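Lasso peptide isopeptidase AtxE2 (Asticcacaulis excentricus, PDB 5TXE) hydrolyses the isopeptide bond of the lasso peptides astexin-2 and astexin-3, recognising their threaded loop and converting them to linear peptides. Local coordinates at residues S164-D169 and L234-G239; I185-P190 and A250-K255. The protein carries 1 engineered substitution. All blocks are in the same frame, centred on the assembly; numbering follows the deposited sequence.

Interaction 1 (S164-D169 and L234-G239); sequences SPVIED and LDLKTG
The flat peptide group between Val166 and Ile167 meets Leu234 at its oxygen end. The CD2 methyl of Leu234 lies well above that peptide plane, 3.8 Å from Val166 O. The same methyl is 4.0 Å from CG1 of Ile167, and these two side chains reach toward each other tip to tip. Leu234 sends CG anti to its backbone N (chi1 175°), and this carries CD2 across to the facing strand. Beside this pair, Leu236 crosses Val166 at about a right angle. Its CD2 methyl comes 3.9 Å from Val166 CB, with Val166 CG2 slightly farther off. The side-chain contacts are apolar, and no hydrogen bond crosses between the segments. The strands belong to two consecutive four-stranded antiparallel sheets, blades of the beta-propeller found in the prolyl oligopeptidase family. Strand 163-167 is the last of its blade, and Val166 and Ile167 form a classic beta bulge, both facing Val153. Leu184, in the blade of Leu234, also touches both bulge residues. Beyond Leu234 the chain turns toward strand 240-243. The side chain of Asp235 makes an Asx turn: Lys237 N donates to Asp235 OD1 over 3.0 Å, from above the carboxylate plane. The carbonyl O of Asp235 closes the backbone turn, gripped by Gly239 N at 2.8 Å and by Thr238 N at 3.3 Å.

Interaction 2 (I185-P190 and A250-K255); sequences IYSGRP and ARLREK
On the helix side, Leu252 carries nearly all of this contact. Its CD2 methyl presses against three successive residues of strand 183-188. It lies 4.0 Å from Ile185 CG1, 4.0 Å from Tyr186 CA and 4.0 Å from Ser187 CB. Ile185 and Leu252 cross obliquely. CB of both residues points toward the other segment. In Leu252, CG anti to the backbone N (chi1 -173°) carries CD2 out to the strand. Tyr186 offers its backbone here, because its side chain leaves on the far side of the strand. Asp175, Gln177 and Tyr231 of the neighbouring strands also touch Leu252, and the methyl end is buried. The solvent side is looser. Arg251 and Arg253 are exposed, yet Arg251 NH2 bonds Leu179 O and Arg253 NH1 makes a weak hydrogen bond to Tyr231 OH. Ala250 points away from the strand. The helix closes with Glu254 N bonded to Ala250 O at 3.0 Å, and Glu254 then leaves helical geometry. Within 250-255, Leu252 is the residue that packs on a face of the sheet holding strands 183-188 and 230-235. Helix 246-253 lies in the connection between two consecutive four-stranded sheets, consistent with blades of the beta-propeller of the prolyl oligopeptidase family.

From the N terminus the chain passes 164-169, then 185-190, then 234-239 and last 250-255, so the two contacts cross. Interaction 1 closes a loop of 64 residues, and interaction 2 one of 59 that starts within it and ends beyond it. Interaction 1 ties the last strand of the sheet that ends with 163-167 to the third strand of the next sheet, 230-235. Interaction 2 ties the second strand of that latter sheet to the helix that follows it. Strands 183-188 and 230-235 are neighbours, so both contacts reach one sheet. Tyr186 bridges them: its CD1 lies 3.6 Å from Ile167 CD1, and its hydroxyl forms a weak hydrogen bond with Asp169 OD2.

Interaction 1 (S164-D169 and L234-G239)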
ATOM      1  N   SER A 164     -29.447  -5.280  -1.240  1.00 32.52           N
ATOM      2  CA  SER A 164     -29.778  -4.718  -2.543  1.00 33.55           C
ATOM      3  C   SER A 164     -29.349  -3.278  -2.581  1.00 34.69           C
ATOM      4  O   SER A 164     -29.133  -2.695  -1.566  1.00 34.44           O
ATOM      5  CB  SER A 164     -31.273  -4.809  -2.797  1.00 37.65           C
ATOM      6  OG  SER A 164     -31.909  -4.271  -1.695  1.00 34.31           O
ATOM      7  N   PRO A 165     -29.207  -2.714  -3.769  1.00 33.35           N
ATOM      8  CA  PRO A 165     -28.813  -1.335  -3.882  1.00 31.44           C
ATOM      9  C   PRO A 165     -29.970  -0.429  -3.500  1.00 37.77           C
ATOM     10  O   PRO A 165     -31.103  -0.663  -3.959  1.00 34.66           O
ATOM     11  CB  PRO A 165     -28.504  -1.178  -5.385  1.00 30.92           C
ATOM     12  CG  PRO A 165     -29.287  -2.236  -6.089  1.00 31.75           C
ATOM     13  CD  PRO A 165     -29.372  -3.377  -5.080  1.00 33.83           C
ATOM     14  N   VAL A 166     -29.692   0.616  -2.714  1.00 37.41           N
ATOM     15  CA  VAL A 166     -30.731   1.574  -2.312  1.00 33.05           C
ATOM     16  C   VAL A 166     -30.476   2.985  -2.769  1.00 33.49           C
ATOM     17  O   VAL A 166     -31.369   3.798  -2.800  1.00 27.71           O
ATOM     18  CB  VAL A 166     -30.976   1.513  -0.812  1.00 36.35           C
ATOM     19  CG1 VAL A 166     -31.504   0.128  -0.427  1.00 35.50           C
ATOM     20  CG2 VAL A 166     -29.697   1.783  -0.023  1.00 36.14           C
ATOM     21  N   ILE A 167     -29.260   3.302  -3.170  1.00 34.79           N
ATOM     22  CA  ILE A 167     -29.027   4.610  -3.720  1.00 32.82           C
ATOM     23  C   ILE A 167     -28.185   4.474  -4.974  1.00 34.43           C
ATOM     24  O   ILE A 167     -27.101   3.865  -4.935  1.00 28.72           O
ATOM     25  CB  ILE A 167     -28.273   5.515  -2.692  1.00 35.04           C
ATOM     26  CG1 ILE A 167     -28.993   5.542  -1.340  1.00 37.92           C
ATOM     27  CG2 ILE A 167     -28.172   6.937  -3.212  1.00 35.93           C
ATOM     28  CD1 ILE A 167     -28.299   6.365  -0.277  1.00 34.94           C
ATOM     29  N   GLU A 168     -28.631   5.138  -6.038  1.00 34.79           N
ATOM     30  CA  GLU A 168     -27.856   5.251  -7.256  1.00 36.21           C
ATOM     31  C   GLU A 168     -28.021   6.653  -7.765  1.00 35.57           C
ATOM     32  O   GLU A 168     -29.079   7.216  -7.639  1.00 33.68           O
ATOM     33  CB  GLU A 168     -28.385   4.305  -8.329  1.00 40.44           C
ATOM     34  CG  GLU A 168     -27.559   4.364  -9.598  1.00 49.80           C
ATOM     35  CD  GLU A 168     -28.118   3.491 -10.725  1.00 57.24           C
ATOM     36  OE1 GLU A 168     -28.784   2.477 -10.437  1.00 46.46           O
ATOM     37  OE2 GLU A 168     -27.841   3.826 -11.906  1.00 68.19           O
ATOM     38  N   ASP A 169     -26.999   7.221  -8.374  1.00 33.70           N
ATOM     39  CA  ASP A 169     -27.205   8.463  -9.079  1.00 38.07           C
ATOM     40  C   ASP A 169     -26.396   8.522 -10.380  1.00 34.90           C
ATOM     41  O   ASP A 169     -25.710   7.575 -10.724  1.00 38.42           O
ATOM     42  CB  ASP A 169     -26.892   9.593  -8.106  1.00 43.06           C
ATOM     43  CG  ASP A 169     -27.842  10.800  -8.265  1.00 50.99           C
ATOM     44  OD1 ASP A 169     -28.100  11.205  -9.443  1.00 52.44           O
ATOM     45  OD2 ASP A 169     -28.280  11.355  -7.210  1.00 54.57           O
ATOM     46  N   LEU A 234     -31.765  10.447   1.766  1.00 34.31           N
ATOM     47  CA  LEU A 234     -32.772   9.582   1.278  1.00 38.64           C
ATOM     48  C   LEU A 234     -33.523   8.970   2.431  1.00 41.23           C
ATOM     49  O   LEU A 234     -32.926   8.341   3.284  1.00 35.30           O
ATOM     50  CB  LEU A 234     -32.158   8.446   0.437  1.00 40.06           C
ATOM     51  CG  LEU A 234     -33.243   7.449   0.010  1.00 42.73           C
ATOM     52  CD1 LEU A 234     -33.817   7.829  -1.320  1.00 43.35           C
ATOM     53  CD2 LEU A 234     -32.737   6.011  -0.056  1.00 48.81           C
ATOM     54  N   ASP A 235     -34.851   9.085   2.401  1.00 49.37           N
ATOM     55  CA  ASP A 235     -35.734   8.368   3.347  1.00 50.61           C
ATOM     56  C   ASP A 235     -36.085   7.024   2.742  1.00 46.30           C
ATOM     57  O   ASP A 235     -36.785   6.955   1.767  1.00 47.04           O
ATOM     58  CB  ASP A 235     -37.001   9.215   3.577  1.00 58.34           C
ATOM     59  CG  ASP A 235     -38.007   8.589   4.583  1.00 62.26           C
ATOM     60  OD1 ASP A 235     -37.910   7.387   5.000  1.00 57.84           O
ATOM     61  OD2 ASP A 235     -38.922   9.359   4.933  1.00 66.23           O
ATOM     62  N   LEU A 236     -35.592   5.950   3.318  1.00 51.28           N
ATOM     63  CA  LEU A 236     -35.800   4.634   2.746  1.00 51.27           C
ATOM     64  C   LEU A 236     -37.238   4.166   2.796  1.00 55.49           C
ATOM     65  O   LEU A 236     -37.601   3.285   2.073  1.00 53.13           O
ATOM     66  CB  LEU A 236     -34.965   3.612   3.486  1.00 50.58           C
ATOM     67  CG  LEU A 236     -33.459   3.715   3.312  1.00 52.22           C
ATOM     68  CD1 LEU A 236     -32.772   2.854   4.357  1.00 57.15           C
ATOM     69  CD2 LEU A 236     -33.054   3.267   1.938  1.00 55.45           C
ATOM     70  N   LYS A 237     -38.057   4.741   3.650  1.00 66.71           N
ATOM     71  CA  LYS A 237     -39.450   4.336   3.703  1.00 76.92           C
ATOM     72  C   LYS A 237     -40.324   5.027   2.671  1.00 73.51           C
ATOM     73  O   LYS A 237     -41.368   4.515   2.333  1.00 86.71           O
ATOM     74  CB  LYS A 237     -40.032   4.609   5.077  1.00 84.44           C
ATOM     75  CG  LYS A 237     -39.769   3.504   6.085  1.00 85.91           C
ATOM     76  CD  LYS A 237     -40.050   3.989   7.499  1.00 90.02           C
ATOM     77  CE  LYS A 237     -41.161   5.040   7.573  1.00 87.66           C
ATOM     78  NZ  LYS A 237     -41.243   5.673   8.915  1.00 88.92           N
ATOM     79  N   THR A 238     -39.936   6.186   2.178  1.00 64.41           N
ATOM     80  CA  THR A 238     -40.745   6.826   1.175  1.00 59.36           C
ATOM     81  C   THR A 238     -40.059   6.912  -0.174  1.00 65.59           C
ATOM     82  O   THR A 238     -40.704   7.306  -1.153  1.00 71.07           O
ATOM     83  CB  THR A 238     -41.129   8.241   1.605  1.00 66.63           C
ATOM     84  OG1 THR A 238     -39.946   9.027   1.802  1.00 70.44           O
ATOM     85  CG2 THR A 238     -41.953   8.188   2.884  1.00 71.45           C
ATOM     86  N   GLY A 239     -38.761   6.604  -0.248  1.00 56.22           N
ATOM     87  CA  GLY A 239     -38.005   6.784  -1.472  1.00 52.69           C
ATOM     88  C   GLY A 239     -37.780   8.239  -1.828  1.00 52.96           C
ATOM     89  O   GLY A 239     -37.342   8.517  -2.931  1.00 59.03           O
TER

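Interaction 2 (I185-P190 and A250-K255)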
ATOM      1  N   ILE A 185     -27.701   9.594   4.625  1.00 29.94           N
ATOM      2  CA  ILE A 185     -27.106  10.746   3.960  1.00 32.12           C
ATOM      3  C   ILE A 185     -25.913  10.270   3.117  1.00 29.09           C
ATOM      4  O   ILE A 185     -25.185   9.369   3.506  1.00 26.47           O
ATOM      5  CB  ILE A 185     -26.652  11.808   4.984  1.00 29.99           C
ATOM      6  CG1 ILE A 185     -26.043  12.975   4.259  1.00 31.14           C
ATOM      7  CG2 ILE A 185     -25.659  11.235   5.979  1.00 29.36           C
ATOM      8  CD1 ILE A 185     -25.858  14.195   5.137  1.00 36.34           C
ATOM      9  N   TYR A 186     -25.743  10.861   1.959  1.00 30.24           N
ATOM     10  CA  TYR A 186     -24.719  10.422   1.041  1.00 27.82           C
ATOM     11  C   TYR A 186     -24.196  11.560   0.219  1.00 28.24           C
ATOM     12  O   TYR A 186     -24.842  12.604   0.095  1.00 29.67           O
ATOM     13  CB  TYR A 186     -25.251   9.338   0.110  1.00 30.04           C
ATOM     14  CG  TYR A 186     -26.265   9.792  -0.940  1.00 31.13           C
ATOM     15  CD1 TYR A 186     -27.640   9.852  -0.668  1.00 34.14           C
ATOM     16  CD2 TYR A 186     -25.870  10.074  -2.231  1.00 37.20           C
ATOM     17  CE1 TYR A 186     -28.590  10.209  -1.645  1.00 34.08           C
ATOM     18  CE2 TYR A 186     -26.825  10.436  -3.206  1.00 38.02           C
ATOM     19  CZ  TYR A 186     -28.184  10.497  -2.894  1.00 35.45           C
ATOM     20  OH  TYR A 186     -29.106  10.844  -3.875  1.00 43.31           O
ATOM     21  N   SER A 187     -22.972  11.366  -0.274  1.00 28.07           N
ATOM     22  CA  SER A 187     -22.216  12.417  -0.955  1.00 26.84           C
ATOM     23  C   SER A 187     -21.691  11.966  -2.300  1.00 27.00           C
ATOM     24  O   SER A 187     -21.579  10.770  -2.571  1.00 29.21           O
ATOM     25  CB  SER A 187     -21.008  12.821  -0.104  1.00 27.27           C
ATOM     26  OG  SER A 187     -20.126  11.754   0.119  1.00 28.85           O
ATOM     27  N   GLY A 188     -21.351  12.934  -3.136  1.00 29.06           N
ATOM     28  CA  GLY A 188     -20.622  12.669  -4.397  1.00 27.47           C
ATOM     29  C   GLY A 188     -20.505  13.925  -5.232  1.00 28.14           C
ATOM     30  O   GLY A 188     -20.826  14.998  -4.726  1.00 27.16           O
ATOM     31  N   ARG A 189     -20.138  13.798  -6.520  1.00 27.82           N
ATOM     32  CA  ARG A 189     -19.760  14.933  -7.307  1.00 28.68           C
ATOM     33  C   ARG A 189     -20.396  14.994  -8.685  1.00 31.42           C
ATOM     34  O   ARG A 189     -19.739  14.756  -9.693  1.00 32.27           O
ATOM     35  CB  ARG A 189     -18.225  15.002  -7.403  1.00 28.73           C
ATOM     36  CG  ARG A 189     -17.554  15.234  -6.041  1.00 32.61           C
ATOM     37  CD  ARG A 189     -16.031  15.329  -6.082  1.00 30.51           C
ATOM     38  NE  ARG A 189     -15.450  14.105  -6.587  1.00 32.51           N
ATOM     39  CZ  ARG A 189     -14.188  14.002  -7.004  1.00 31.76           C
ATOM     40  NH1 ARG A 189     -13.375  15.039  -6.945  1.00 34.16           N
ATOM     41  NH2 ARG A 189     -13.744  12.863  -7.455  1.00 29.10           N
ATOM     42  N   PRO A 190     -21.656  15.409  -8.744  1.00 32.86           N
ATOM     43  CA  PRO A 190     -22.274  15.537 -10.049  1.00 30.81           C
ATOM     44  C   PRO A 190     -21.515  16.525 -10.884  1.00 32.37           C
ATOM     45  O   PRO A 190     -21.548  16.431 -12.101  1.00 31.32           O
ATOM     46  CB  PRO A 190     -23.674  16.090  -9.729  1.00 33.09           C
ATOM     47  CG  PRO A 190     -23.595  16.602  -8.324  1.00 30.18           C
ATOM     48  CD  PRO A 190     -22.611  15.694  -7.653  1.00 32.35           C
ATOM     49  N   ALA A 250     -22.324  17.894   8.489  1.00 49.13           N
ATOM     50  CA  ALA A 250     -21.175  17.667   9.377  1.00 52.37           C
ATOM     51  C   ALA A 250     -21.136  16.223   9.934  1.00 49.28           C
ATOM     52  O   ALA A 250     -20.063  15.649  10.077  1.00 51.94           O
ATOM     53  CB  ALA A 250     -21.154  18.706  10.477  1.00 59.58           C
ATOM     54  N   ARG A 251     -22.279  15.592  10.212  1.00 54.92           N
ATOM     55  CA  ARG A 251     -22.247  14.147  10.649  1.00 59.37           C
ATOM     56  C   ARG A 251     -21.605  13.208   9.595  1.00 57.84           C
ATOM     57  O   ARG A 251     -21.187  12.079   9.901  1.00 51.55           O
ATOM     58  CB  ARG A 251     -23.628  13.568  11.079  1.00 66.70           C
ATOM     59  CG  ARG A 251     -23.614  12.986  12.506  1.00 76.24           C
ATOM     60  CD  ARG A 251     -24.671  11.954  12.897  1.00 82.71           C
ATOM     61  NE  ARG A 251     -26.046  12.448  12.767  1.00 88.68           N
ATOM     62  CZ  ARG A 251     -27.129  11.684  12.964  1.00 85.83           C
ATOM     63  NH1 ARG A 251     -26.997  10.392  13.286  1.00 81.81           N
ATOM     64  NH2 ARG A 251     -28.349  12.203  12.823  1.00 72.60           N
ATOM     65  N   LEU A 252     -21.570  13.649   8.341  1.00 54.71           N
ATOM     66  CA  LEU A 252     -20.894  12.897   7.311  1.00 52.18           C
ATOM     67  C   LEU A 252     -19.466  13.423   7.080  1.00 48.07           C
ATOM     68  O   LEU A 252     -18.558  12.628   6.943  1.00 44.88           O
ATOM     69  CB  LEU A 252     -21.727  12.878   6.006  1.00 48.81           C
ATOM     70  CG  LEU A 252     -21.275  11.990   4.828  1.00 45.62           C
ATOM     71  CD1 LEU A 252     -21.233  10.556   5.222  1.00 49.38           C
ATOM     72  CD2 LEU A 252     -22.182  12.104   3.629  1.00 48.96           C
ATOM     73  N   ARG A 253     -19.292  14.739   7.052  1.00 51.64           N
ATOM     74  CA  ARG A 253     -18.021  15.405   6.716  1.00 55.72           C
ATOM     75  C   ARG A 253     -16.923  15.227   7.793  1.00 64.33           C
ATOM     76  O   ARG A 253     -15.767  14.939   7.469  1.00 59.50           O
ATOM     77  CB  ARG A 253     -18.268  16.908   6.520  1.00 56.69           C
ATOM     78  CG  ARG A 253     -17.567  17.500   5.325  1.00 58.76           C
ATOM     79  CD  ARG A 253     -17.669  19.017   5.215  1.00 62.43           C
ATOM     80  NE  ARG A 253     -16.478  19.491   4.500  1.00 72.99           N
ATOM     81  CZ  ARG A 253     -16.220  19.273   3.197  1.00 86.97           C
ATOM     82  NH1 ARG A 253     -17.086  18.626   2.408  1.00101.84           N
ATOM     83  NH2 ARG A 253     -15.087  19.716   2.651  1.00 78.89           N
ATOM     84  N   GLU A 254     -17.281  15.433   9.059  1.00 68.70           N
ATOM     85  CA  GLU A 254     -16.321  15.318  10.158  1.00 77.01           C
ATOM     86  C   GLU A 254     -15.902  13.855  10.334  1.00 67.45           C
ATOM     87  O   GLU A 254     -16.736  12.972  10.364  1.00 61.06           O
ATOM     88  CB  GLU A 254     -16.927  15.785  11.494  1.00 83.59           C
ATOM     89  CG  GLU A 254     -17.078  17.292  11.712  1.00 88.16           C
ATOM     90  CD  GLU A 254     -17.688  17.598  13.090  1.00 93.51           C
ATOM     91  OE1 GLU A 254     -17.112  17.141  14.112  1.00 86.54           O
ATOM     92  OE2 GLU A 254     -18.746  18.278  13.166  1.00 85.23           O
ATOM     93  N   LYS A 255     -14.613  13.612  10.449  1.00 62.35           N
ATOM     94  CA  LYS A 255     -14.107  12.300  10.858  1.00 73.46           C
ATOM     95  C   LYS A 255     -13.541  12.333  12.298  1.00 66.44           C
ATOM     96  O   LYS A 255     -12.906  13.287  12.694  1.00 56.60           O
ATOM     97  CB  LYS A 255     -13.018  11.849   9.885  1.00 81.63           C
ATOM     98  CG  LYS A 255     -12.507  10.432  10.150  1.00 94.31           C
ATOM     99  CD  LYS A 255     -11.216  10.147   9.382  1.00 98.25           C
ATOM    100  CE  LYS A 255     -11.543   9.705   7.959  1.00 94.36           C
ATOM    101  NZ  LYS A 255     -10.369   9.794   7.058  1.00 86.05           N
TER